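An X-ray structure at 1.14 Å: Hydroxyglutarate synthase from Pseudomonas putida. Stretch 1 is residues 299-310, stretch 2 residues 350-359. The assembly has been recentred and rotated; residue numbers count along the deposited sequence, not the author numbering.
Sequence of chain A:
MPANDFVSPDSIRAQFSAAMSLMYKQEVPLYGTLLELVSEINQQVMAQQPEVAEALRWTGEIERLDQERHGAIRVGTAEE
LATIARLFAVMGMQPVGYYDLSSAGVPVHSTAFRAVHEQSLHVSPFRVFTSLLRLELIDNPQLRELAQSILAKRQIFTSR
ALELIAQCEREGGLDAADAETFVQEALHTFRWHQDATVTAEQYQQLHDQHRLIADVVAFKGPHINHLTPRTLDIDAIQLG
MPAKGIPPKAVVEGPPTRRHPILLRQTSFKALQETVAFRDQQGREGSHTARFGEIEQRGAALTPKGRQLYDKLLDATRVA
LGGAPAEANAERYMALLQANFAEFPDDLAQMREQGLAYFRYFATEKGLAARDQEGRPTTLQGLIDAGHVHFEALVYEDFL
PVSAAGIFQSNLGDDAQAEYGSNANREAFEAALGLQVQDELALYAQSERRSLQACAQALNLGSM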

# COMPACT_ATOMS: atom_id res chain seq x y z
N GLY A 299 8.36 1.27 6.72
CA GLY A 299 9.66 1.86 6.98
C GLY A 299 10.15 2.72 5.84
O GLY A 299 9.34 3.34 5.15
N ALA A 300 11.46 2.81 5.67
CA ALA A 300 12.08 3.74 4.74
C ALA A 300 11.95 3.30 3.30
O ALA A 300 12.21 2.14 2.93
CB ALA A 300 13.55 3.86 5.08
N ALA A 301 11.67 4.27 2.44
CA ALA A 301 11.78 4.06 1.00
C ALA A 301 13.25 3.90 0.63
O ALA A 301 14.11 4.64 1.11
CB ALA A 301 11.18 5.28 0.31
N LEU A 302 13.53 2.94 -0.24
CA LEU A 302 14.88 2.63 -0.70
C LEU A 302 15.16 3.21 -2.08
O LEU A 302 14.29 3.25 -2.95
CB LEU A 302 15.11 1.13 -0.73
CG LEU A 302 14.98 0.42 0.59
CD1 LEU A 302 15.33 -1.04 0.48
CD2 LEU A 302 15.84 1.14 1.66
N THR A 303 16.40 3.64 -2.27
CA THR A 303 16.89 4.05 -3.57
C THR A 303 17.08 2.80 -4.44
O THR A 303 17.04 1.68 -3.96
CB THR A 303 18.25 4.75 -3.38
OG1 THR A 303 19.11 3.77 -2.84
CG2 THR A 303 18.11 5.94 -2.46
N PRO A 304 17.40 2.97 -5.72
CA PRO A 304 17.79 1.81 -6.55
C PRO A 304 18.90 0.99 -5.94
O PRO A 304 18.85 -0.24 -5.91
CB PRO A 304 18.17 2.46 -7.90
CG PRO A 304 17.30 3.68 -7.97
CD PRO A 304 17.23 4.19 -6.51
N LYS A 305 19.90 1.67 -5.37
CA LYS A 305 20.99 0.97 -4.72
C LYS A 305 20.51 0.17 -3.52
O LYS A 305 20.94 -0.98 -3.32
CB LYS A 305 22.08 1.96 -4.32
CG LYS A 305 23.27 1.30 -3.63
CD LYS A 305 24.25 2.38 -3.19
CE LYS A 305 25.43 1.80 -2.44
NZ LYS A 305 26.39 2.87 -2.04
N GLY A 306 19.67 0.78 -2.66
CA GLY A 306 19.14 0.06 -1.52
C GLY A 306 18.27 -1.11 -1.93
O GLY A 306 18.29 -2.15 -1.27
N ARG A 307 17.49 -0.93 -3.00
CA ARG A 307 16.65 -2.02 -3.51
C ARG A 307 17.50 -3.18 -3.98
O ARG A 307 17.14 -4.34 -3.76
CB ARG A 307 15.72 -1.51 -4.61
CG ARG A 307 14.37 -0.98 -4.11
CD ARG A 307 13.48 -2.15 -3.56
NE ARG A 307 13.45 -3.20 -4.59
CZ ARG A 307 12.68 -3.19 -5.68
NH1 ARG A 307 11.83 -2.19 -5.89
NH2 ARG A 307 12.75 -4.18 -6.56
N GLN A 308 18.61 -2.89 -4.63
CA GLN A 308 19.51 -3.96 -5.07
C GLN A 308 20.07 -4.74 -3.89
O GLN A 308 20.13 -5.97 -3.93
CB GLN A 308 20.63 -3.31 -5.88
CG GLN A 308 20.15 -2.77 -7.22
CD GLN A 308 21.17 -1.92 -7.95
OE1 GLN A 308 22.35 -1.89 -7.61
NE2 GLN A 308 20.71 -1.21 -8.98
N LEU A 309 20.45 -4.04 -2.83
CA LEU A 309 20.97 -4.72 -1.64
C LEU A 309 19.88 -5.55 -0.96
O LEU A 309 20.10 -6.71 -0.61
CB LEU A 309 21.59 -3.67 -0.71
CG LEU A 309 22.20 -4.24 0.55
CD1 LEU A 309 23.32 -5.27 0.28
CD2 LEU A 309 22.72 -3.09 1.42
N TYR A 310 18.68 -4.98 -0.81
CA TYR A 310 17.55 -5.71 -0.26
C TYR A 310 17.31 -7.00 -1.03
O TYR A 310 17.14 -8.08 -0.44
CB TYR A 310 16.31 -4.77 -0.34
CG TYR A 310 15.07 -5.45 0.18
CD1 TYR A 310 14.75 -5.40 1.53
CD2 TYR A 310 14.22 -6.16 -0.67
CE1 TYR A 310 13.66 -6.06 2.02
CE2 TYR A 310 13.11 -6.83 -0.17
CZ TYR A 310 12.84 -6.78 1.18
OH TYR A 310 11.74 -7.42 1.70
N GLN A 350 24.52 5.98 8.15
CA GLN A 350 25.14 5.19 7.08
C GLN A 350 24.15 4.94 5.95
O GLN A 350 24.54 4.89 4.79
CB GLN A 350 25.65 3.88 7.64
CG GLN A 350 26.93 4.04 8.41
CD GLN A 350 28.15 4.37 7.56
OE1 GLN A 350 28.17 4.28 6.34
NE2 GLN A 350 29.21 4.70 8.23
N MET A 351 22.87 4.72 6.27
CA MET A 351 21.90 4.58 5.22
C MET A 351 21.85 5.82 4.35
O MET A 351 21.68 5.74 3.13
CB MET A 351 20.51 4.35 5.83
CG MET A 351 20.34 3.00 6.54
SD MET A 351 18.94 2.85 7.64
CE MET A 351 17.55 3.00 6.54
N ARG A 352 22.02 6.99 4.96
CA ARG A 352 22.10 8.23 4.23
C ARG A 352 23.40 8.34 3.44
O ARG A 352 23.38 8.62 2.23
CB ARG A 352 21.93 9.38 5.20
CG ARG A 352 22.02 10.71 4.54
CD ARG A 352 21.84 11.90 5.54
NE ARG A 352 22.41 13.07 4.85
CZ ARG A 352 23.62 13.58 4.98
NH1 ARG A 352 24.56 13.17 5.84
NH2 ARG A 352 23.92 14.65 4.24
N GLU A 353 24.54 8.18 4.09
CA GLU A 353 25.82 8.41 3.43
C GLU A 353 26.06 7.44 2.29
O GLU A 353 26.64 7.82 1.26
CB GLU A 353 26.96 8.35 4.45
CG GLU A 353 28.25 8.88 3.95
CD GLU A 353 29.26 8.95 5.05
OE1 GLU A 353 29.29 9.97 5.77
OE2 GLU A 353 30.01 7.96 5.22
N GLN A 354 25.62 6.18 2.45
CA GLN A 354 25.76 5.17 1.41
C GLN A 354 24.66 5.25 0.37
O GLN A 354 24.67 4.45 -0.57
CB GLN A 354 25.81 3.79 2.05
CG GLN A 354 27.03 3.55 2.87
CD GLN A 354 27.06 2.14 3.44
OE1 GLN A 354 26.74 1.17 2.76
NE2 GLN A 354 27.42 2.03 4.68
N GLY A 355 23.72 6.18 0.49
CA GLY A 355 22.71 6.37 -0.53
C GLY A 355 21.78 5.19 -0.67
O GLY A 355 21.38 4.84 -1.80
N LEU A 356 21.41 4.56 0.45
CA LEU A 356 20.57 3.38 0.41
C LEU A 356 19.09 3.67 0.54
O LEU A 356 18.25 2.86 0.13
CB LEU A 356 20.98 2.40 1.52
CG LEU A 356 22.42 1.90 1.37
CD1 LEU A 356 22.80 1.13 2.58
CD2 LEU A 356 22.59 1.07 0.14
N ALA A 357 18.73 4.79 1.13
CA ALA A 357 17.36 5.16 1.41
C ALA A 357 17.15 6.62 1.08
O ALA A 357 18.11 7.39 1.01
CB ALA A 357 16.97 4.92 2.85
N TYR A 358 15.90 7.00 0.88
CA TYR A 358 15.53 8.41 0.70
C TYR A 358 15.21 9.02 2.06
O TYR A 358 14.72 8.35 2.96
CB TYR A 358 14.29 8.52 -0.21
CG TYR A 358 14.58 8.12 -1.62
CD1 TYR A 358 15.27 8.94 -2.48
CD2 TYR A 358 14.12 6.89 -2.10
CE1 TYR A 358 15.52 8.55 -3.78
CE2 TYR A 358 14.34 6.49 -3.40
CZ TYR A 358 15.07 7.33 -4.24
OH TYR A 358 15.34 6.94 -5.53
N PHE A 359 15.48 10.32 2.16
CA PHE A 359 15.35 11.09 3.40
C PHE A 359 14.59 12.36 3.18
O PHE A 359 14.54 12.91 2.09
CB PHE A 359 16.75 11.39 3.97
CG PHE A 359 17.43 10.16 4.50
CD1 PHE A 359 18.15 9.29 3.67
CD2 PHE A 359 17.25 9.80 5.84
CE1 PHE A 359 18.65 8.10 4.19
CE2 PHE A 359 17.78 8.63 6.34
CZ PHE A 359 18.45 7.78 5.54
O HOH W 1 27.04 0.88 0.14

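G299 lies out of reach of the second stretch, and A300 makes the first touch with its methyl: CB of A300 sits 4.2 Å from CB of A357 and 4.3 Å from CE of M351. A methyl suits this buried spot, packing against the small side chain of A357 and the end of M351.

A301 contributes mainly its backbone. Its O accepts a hydrogen bond from N of Y358 (3.0 Å, nearly straight at 164°), and the CA of A357 also approaches this oxygen at 3.3 Å. Its methyl packs against the tyrosine, CB of A301 to CD2 of Y358 being 4.1 Å.

L302 is paired with A357 in a single beta bridge, their CA atoms 4.1 Å apart. Its CA-to-CB bond points away overall, yet the end of the side chain returns: CD2 of L302 lies 4.1 Å from CB of A357, an apolar contact between buried groups.

T303 does the most varied work. Its N donates to O of L356 (3.1 Å), the second bond flanking the bridge. As N-cap of the helix that starts at P304, it uses OG1 twice: OG1 accepts from N of G306 (3.0 Å), satisfying an amide that has no helical carbonyl before it, and donates to O of G355 (2.7 Å). The methyl is used as well, for CG2 of T303 stands 3.8 Å from the centroid of the Y358 ring, only 9° off its normal, a CH-pi contact over the face.

P304 suits the first turn of a helix, where its missing amide hydrogen costs no helical bond; its CD comes within 3.5 Å of OH of Y358.

K305 extends fully, all four chi angles t, so that its NZ reaches O of Q354 (2.8 Å) at the end of the other helix. That carbonyl precedes G355, whose positive phi, favourable for glycine, belongs to a Schellman motif. A water accepts a weak bond from NZ of K305 (3.0 Å) and donates to OE1 of Q354 (2.7 Å). The lysine's aliphatic part is useful too: CG of K305 packs 3.8 Å from CD2 of L356.

At G306 the backbones are again close, with CA of G306 only 3.4 Å from O of L356. A CB on G306 would fall 2.0 Å from O of L356, a clash that glycine avoids.

R307 and Q308 make no contact, but one turn on from K305 L309 points toward the second stretch, its CD2 4.4 Å from CD2 of L356.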